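Local coordinates for protein glycerate dehydrogenase (Bacillus sp. 5mfcol3.1, PDB 6P2I) that reduces acyclic imino acids to amino acids using NADPH, and is probably related to the D-2-hydroxyacid dehydrogenases, at residues A[3-6]-A[7-11]; A[108-111]-A[112-116]; A[252-255]-A[256-260]. All coordinates share one frame; numbering follows the deposited sequence.

Contact 1: A[3-6]-A[7-11]; sequences ITYI and DKPTY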
# COMPACT_ATOMS: atom_id res chain seq x y z
N ILE A 3 1.61 7.29 -40.77
CA ILE A 3 1.89 6.97 -39.37
C ILE A 3 1.21 5.65 -39.07
O ILE A 3 0.02 5.47 -39.39
CB ILE A 3 1.38 8.08 -38.44
CG1 ILE A 3 1.96 9.43 -38.88
CG2 ILE A 3 1.71 7.76 -36.96
CD1 ILE A 3 1.13 10.62 -38.47
N THR A 4 1.95 4.70 -38.50
CA THR A 4 1.43 3.35 -38.29
C THR A 4 1.71 2.89 -36.87
O THR A 4 2.88 2.79 -36.47
CB THR A 4 2.03 2.36 -39.28
OG1 THR A 4 1.77 2.81 -40.61
CG2 THR A 4 1.40 0.99 -39.08
N TYR A 5 0.65 2.58 -36.13
CA TYR A 5 0.77 1.87 -34.86
C TYR A 5 0.82 0.39 -35.23
O TYR A 5 -0.19 -0.19 -35.64
CB TYR A 5 -0.41 2.23 -33.96
CG TYR A 5 -0.22 2.06 -32.45
CD1 TYR A 5 0.20 0.85 -31.91
CD2 TYR A 5 -0.48 3.11 -31.58
CE1 TYR A 5 0.36 0.69 -30.52
CE2 TYR A 5 -0.32 2.96 -30.19
CZ TYR A 5 0.10 1.74 -29.68
OH TYR A 5 0.24 1.58 -28.31
N ILE A 6 2.01 -0.21 -35.16
CA ILE A 6 2.22 -1.49 -35.83
C ILE A 6 1.72 -2.70 -35.06
O ILE A 6 1.71 -3.80 -35.62
CB ILE A 6 3.71 -1.71 -36.17
CG1 ILE A 6 4.53 -1.97 -34.90
CG2 ILE A 6 4.25 -0.56 -37.02
CD1 ILE A 6 5.95 -2.48 -35.20
N ASP A 7 1.32 -2.55 -33.80
CA ASP A 7 0.84 -3.70 -33.04
C ASP A 7 -0.23 -3.22 -32.06
O ASP A 7 -0.50 -2.03 -31.94
CB ASP A 7 1.98 -4.46 -32.33
CG ASP A 7 2.93 -3.55 -31.54
OD1 ASP A 7 2.57 -2.40 -31.24
OD2 ASP A 7 4.06 -4.00 -31.23
N LYS A 8 -0.88 -4.18 -31.39
CA LYS A 8 -2.16 -3.95 -30.71
C LYS A 8 -2.05 -2.95 -29.57
O LYS A 8 -1.39 -3.23 -28.55
CB LYS A 8 -2.70 -5.28 -30.17
CG LYS A 8 -4.09 -5.20 -29.56
CD LYS A 8 -4.66 -6.60 -29.34
CE LYS A 8 -4.03 -7.28 -28.13
NZ LYS A 8 -4.83 -7.10 -26.88
N PRO A 9 -2.68 -1.78 -29.68
CA PRO A 9 -2.56 -0.80 -28.59
C PRO A 9 -3.35 -1.25 -27.38
O PRO A 9 -4.48 -1.75 -27.49
CB PRO A 9 -3.15 0.49 -29.19
CG PRO A 9 -3.28 0.22 -30.68
CD PRO A 9 -3.42 -1.26 -30.84
N THR A 10 -2.75 -1.06 -26.20
CA THR A 10 -3.53 -1.20 -24.98
C THR A 10 -4.62 -0.15 -24.92
O THR A 10 -5.77 -0.44 -24.58
CB THR A 10 -2.63 -1.08 -23.77
OG1 THR A 10 -1.79 -2.23 -23.69
CG2 THR A 10 -3.49 -0.95 -22.49
N TYR A 11 -4.28 1.08 -25.31
CA TYR A 11 -5.19 2.22 -25.18
C TYR A 11 -4.96 3.14 -26.37
O TYR A 11 -3.83 3.58 -26.62
CB TYR A 11 -4.94 2.95 -23.85
CG TYR A 11 -5.88 4.09 -23.57
CD1 TYR A 11 -7.25 3.87 -23.46
CD2 TYR A 11 -5.40 5.38 -23.39
CE1 TYR A 11 -8.13 4.92 -23.20
CE2 TYR A 11 -6.27 6.43 -23.13
CZ TYR A 11 -7.62 6.20 -23.03
OH TYR A 11 -8.48 7.23 -22.76
O HOH W 1 -1.57 2.22 -26.18
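This is a proline-on-tyrosine contact in the turn that follows strand 2-5, at the C-terminal end of a parallel sheet: the chain leaves the strand at Y5, swings round through I6, D7 and K8, and brings P9 back against the Y5 ring. CG of P9 stands 3.6 Å from the centroid of that ring and only 10° off its normal, a CH-pi contact over the middle of one face. Further out the same face carries the proline CB, 3.5 Å from CZ of Y5. The tyrosine reaches this place because its CG is anti to the backbone N (chi1 -156°), which throws the ring forward past the strand end. The carbonyl O of D7 comes at the ring obliquely, 3.0 Å from CD1 of Y5. At the far end, a water donates to OH of Y5 at 2.9 Å and accepts from N of Y11 at 3.1 Å, tying the phenol to the chain beyond the turn. The side chain of Y5 comes within about 5 Å of the bound D-arginine, and its OH bonds OE2 of E51, consistent with a second-shell role, probably helping to position that pocket residue. The D7 carboxylate is held by the backbone N of E51 (OD1) and by N of W52 and OG1 of T53 (OD2), just past strand 47-50, while Y5 and P9 both pack on V28 of strand 25-28.

Contact 2: A[108-111]-A[112-116]; sequences ALLF and AVNRK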
# COMPACT_ATOMS: atom_id res chain seq x y z
N ALA A 108 2.08 0.30 -3.05
CA ALA A 108 1.08 -0.76 -3.03
C ALA A 108 1.73 -2.12 -2.77
O ALA A 108 1.29 -2.89 -1.91
CB ALA A 108 0.31 -0.79 -4.36
N LEU A 109 2.81 -2.42 -3.51
CA LEU A 109 3.49 -3.69 -3.33
C LEU A 109 4.17 -3.79 -1.97
O LEU A 109 4.09 -4.83 -1.30
CB LEU A 109 4.53 -3.89 -4.43
CG LEU A 109 3.96 -4.17 -5.81
CD1 LEU A 109 5.09 -4.12 -6.85
CD2 LEU A 109 3.25 -5.53 -5.83
N LEU A 110 4.85 -2.72 -1.55
CA LEU A 110 5.56 -2.72 -0.28
C LEU A 110 4.61 -3.00 0.88
O LEU A 110 4.89 -3.82 1.74
CB LEU A 110 6.27 -1.37 -0.08
CG LEU A 110 6.85 -1.04 1.30
CD1 LEU A 110 7.88 -2.07 1.74
CD2 LEU A 110 7.47 0.36 1.27
N PHE A 111 3.46 -2.32 0.89
CA PHE A 111 2.48 -2.54 1.95
C PHE A 111 1.86 -3.93 1.85
O PHE A 111 1.64 -4.58 2.87
CB PHE A 111 1.39 -1.46 1.88
CG PHE A 111 1.79 -0.13 2.48
CD1 PHE A 111 2.37 -0.06 3.75
CD2 PHE A 111 1.57 1.05 1.78
CE1 PHE A 111 2.74 1.18 4.29
CE2 PHE A 111 1.93 2.26 2.30
CZ PHE A 111 2.50 2.34 3.57
N ALA A 112 1.59 -4.41 0.63
CA ALA A 112 1.03 -5.75 0.47
C ALA A 112 1.98 -6.81 1.02
O ALA A 112 1.55 -7.78 1.65
CB ALA A 112 0.72 -6.01 -1.00
N VAL A 113 3.29 -6.63 0.81
CA VAL A 113 4.27 -7.54 1.39
C VAL A 113 4.33 -7.36 2.90
O VAL A 113 4.24 -8.33 3.67
CB VAL A 113 5.66 -7.31 0.77
CG1 VAL A 113 6.72 -8.12 1.51
CG2 VAL A 113 5.66 -7.66 -0.73
N ASN A 114 4.48 -6.11 3.35
CA ASN A 114 4.73 -5.84 4.76
C ASN A 114 3.57 -6.30 5.62
O ASN A 114 3.78 -6.85 6.71
CB ASN A 114 4.99 -4.35 4.98
CG ASN A 114 6.41 -4.06 5.34
OD1 ASN A 114 7.32 -4.78 4.91
ND2 ASN A 114 6.63 -3.02 6.14
N ARG A 115 2.35 -6.10 5.16
CA ARG A 115 1.16 -6.42 5.94
C ARG A 115 0.62 -7.80 5.62
O ARG A 115 -0.40 -8.20 6.19
CB ARG A 115 0.07 -5.35 5.71
CG ARG A 115 0.47 -3.89 6.03
CD ARG A 115 1.01 -3.83 7.43
NE ARG A 115 1.41 -2.50 7.91
CZ ARG A 115 0.77 -1.83 8.87
NH1 ARG A 115 -0.35 -2.30 9.39
NH2 ARG A 115 1.24 -0.68 9.31
N LYS A 116 1.28 -8.53 4.71
CA LYS A 116 0.85 -9.87 4.30
C LYS A 116 -0.62 -9.87 3.91
O LYS A 116 -1.41 -10.71 4.35
CB LYS A 116 1.15 -10.91 5.38
CG LYS A 116 2.63 -11.13 5.64
CD LYS A 116 2.87 -12.27 6.63
CE LYS A 116 4.36 -12.47 6.89
NZ LYS A 116 4.97 -11.32 7.63
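F111 O takes the backbone N-H of R115 at 2.8 Å, with an N-H...O angle of 160°, in the last turn of helix 99-114. L110 O is bonded equally closely by N of N114, and the same i to i+4 pattern runs back through V113 to L109 and A112 to A108. Side chains of 112-116 brush these carbonyls: CG2 of V113 sits 3.3 Å from O of L109, and CB and CG of R115 lie alongside O of F111, the latter at 3.4 Å because chi1 (-57°) sets CG beside the arginine's own backbone N; beyond CG the chain bends at chi2. K116 then ends the helix in a Schellman motif, with positive phi (50°) and its N bonded to O of V113 at 3.1 Å. From this end R115 extends to the second subunit, where its guanidinium NH2 bonds O of A101 and NH1 bonds O of A276; F111 packs on A108 of that subunit, and A108 on its F111. Toward its own chain, L109, L110, V113 and N114 lie against strand 223-226, N114 OD1 accepts from R248, and L109, A112 and V113 pack on V270 of strand 269-271.

Contact 3: A[252-255]-A[256-260]; sequences LDDL and TYYKD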
# COMPACT_ATOMS: atom_id res chain seq x y z
N LEU A 252 6.82 -8.04 -6.94
CA LEU A 252 7.39 -8.13 -8.28
C LEU A 252 6.32 -7.90 -9.34
O LEU A 252 5.37 -8.69 -9.44
CB LEU A 252 8.07 -9.48 -8.48
CG LEU A 252 9.06 -9.89 -7.38
CD1 LEU A 252 9.51 -11.32 -7.60
CD2 LEU A 252 10.26 -8.93 -7.33
N ASP A 253 6.51 -6.86 -10.15
CA ASP A 253 5.61 -6.54 -11.25
C ASP A 253 6.06 -7.19 -12.55
O ASP A 253 5.37 -7.04 -13.56
CB ASP A 253 5.52 -5.01 -11.42
CG ASP A 253 4.35 -4.57 -12.33
OD1 ASP A 253 3.21 -5.02 -12.11
OD2 ASP A 253 4.58 -3.78 -13.26
N ASP A 254 7.19 -7.90 -12.55
CA ASP A 254 7.65 -8.65 -13.71
C ASP A 254 8.46 -9.84 -13.22
O ASP A 254 9.08 -9.79 -12.16
CB ASP A 254 8.50 -7.78 -14.65
CG ASP A 254 8.75 -8.44 -16.00
OD1 ASP A 254 7.77 -8.83 -16.67
OD2 ASP A 254 9.92 -8.57 -16.41
N LEU A 255 8.41 -10.93 -13.99
CA LEU A 255 9.31 -12.06 -13.83
C LEU A 255 9.89 -12.38 -15.19
O LEU A 255 9.31 -12.03 -16.22
CB LEU A 255 8.60 -13.31 -13.29
CG LEU A 255 7.84 -13.21 -11.97
CD1 LEU A 255 7.14 -14.53 -11.76
CD2 LEU A 255 8.79 -12.92 -10.84
N THR A 256 11.04 -13.07 -15.21
CA THR A 256 11.63 -13.41 -16.51
C THR A 256 10.75 -14.37 -17.29
O THR A 256 10.78 -14.39 -18.53
CB THR A 256 13.04 -13.99 -16.35
OG1 THR A 256 12.97 -15.27 -15.71
CG2 THR A 256 13.92 -13.06 -15.54
N TYR A 257 9.96 -15.19 -16.60
CA TYR A 257 8.92 -16.03 -17.19
C TYR A 257 7.94 -16.38 -16.08
O TYR A 257 8.26 -16.24 -14.89
CB TYR A 257 9.50 -17.29 -17.84
CG TYR A 257 10.08 -18.29 -16.86
CD1 TYR A 257 11.35 -18.11 -16.33
CD2 TYR A 257 9.36 -19.41 -16.47
CE1 TYR A 257 11.89 -19.02 -15.43
CE2 TYR A 257 9.89 -20.33 -15.59
CZ TYR A 257 11.15 -20.13 -15.07
OH TYR A 257 11.68 -21.04 -14.18
N TYR A 258 6.75 -16.84 -16.47
CA TYR A 258 5.69 -17.10 -15.51
C TYR A 258 5.33 -18.57 -15.40
O TYR A 258 5.38 -19.13 -14.31
CB TYR A 258 4.46 -16.25 -15.84
CG TYR A 258 4.64 -14.82 -15.43
CD1 TYR A 258 5.37 -13.94 -16.22
CD2 TYR A 258 4.10 -14.34 -14.23
CE1 TYR A 258 5.56 -12.64 -15.85
CE2 TYR A 258 4.29 -13.03 -13.84
CZ TYR A 258 5.02 -12.18 -14.66
OH TYR A 258 5.21 -10.87 -14.29
N LYS A 259 4.97 -19.22 -16.51
CA LYS A 259 4.55 -20.62 -16.43
C LYS A 259 5.64 -21.48 -15.78
O LYS A 259 6.79 -21.47 -16.22
CB LYS A 259 4.19 -21.17 -17.81
CG LYS A 259 3.74 -22.63 -17.77
CD LYS A 259 3.06 -23.07 -19.06
CE LYS A 259 2.62 -24.52 -18.98
NZ LYS A 259 1.65 -24.75 -17.88
N ASP A 260 5.27 -22.18 -14.71
CA ASP A 260 6.13 -23.11 -13.98
C ASP A 260 7.31 -22.42 -13.30
O ASP A 260 8.25 -23.11 -12.86
CB ASP A 260 6.65 -24.24 -14.89
CG ASP A 260 5.54 -25.15 -15.37
OD1 ASP A 260 4.54 -25.30 -14.64
OD2 ASP A 260 5.68 -25.73 -16.47
O HOH W 2 4.77 -10.40 -11.63
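Y258 folds back on L255 in the loop that leaves strand 249-252, at the C-terminal end of the strands in the parallel sheet of the Rossmann-type dinucleotide-binding domain. The apolar part of the contact is a CH-pi approach: CD1 of L255 lies over one face of the Y258 ring, offset toward the rim, 4.2 Å from the centroid and 24° off the normal. The nearest ring atom to that methyl is CE2 of Y258, at 3.8 Å, and the two side chains cross at about a right angle. L255 holds its CG anti to the carbonyl carbon (chi1 -56°), which brings the branched end over the ring. Y258 also packs on G127 of the second subunit.

The polar part centres on the phenol oxygen, which lies against the backbone at D254 and L255. N of L255 gives OH of Y258 a weak hydrogen bond, 3.2 Å long and bent to 123°. CA of D254 is close by, at 3.3 Å from the same oxygen. The other polar side chains turn to partners beyond the loop, OD2 of D254 accepting from N of G230 and OG1 of T256 bonding OE2 of E235 in helix 235-243.

D253 supplies the link to the cofactor. Its OD2 is hydrogen-bonded to N7N of the NADP carboxamide, and OD1 to T272, so the loop reaches the nicotinamide from its first residue past the strand.

A water completes the set, donating to O of L252 at 2.8 Å while its oxygen lies 2.7 Å from OH of Y258.

How the contacts relate
Contacts 1 and 2 are buried, contact 3 only partly so, its far end at 259-260 being exposed. Contact 1 belongs to the five-stranded sheet and lies by the D-arginine site, its centre 34 Å from that of contact 2 on the opposite side of the chain's centre. Contact 2 lies on a helix packed against the seven-stranded sheet, contact 3 in a loop leaving one of its strands, and the two touch, CD1 of L109 lying 4.3 Å from N of L252. Backbone bonds make contact 2, whereas contacts 1 and 3 both set an aliphatic side chain over a tyrosine face, with a water bound at the phenol. All three reach the second subunit, contact 2 with hydrogen bonds from R115, contacts 1 and 3 by packing.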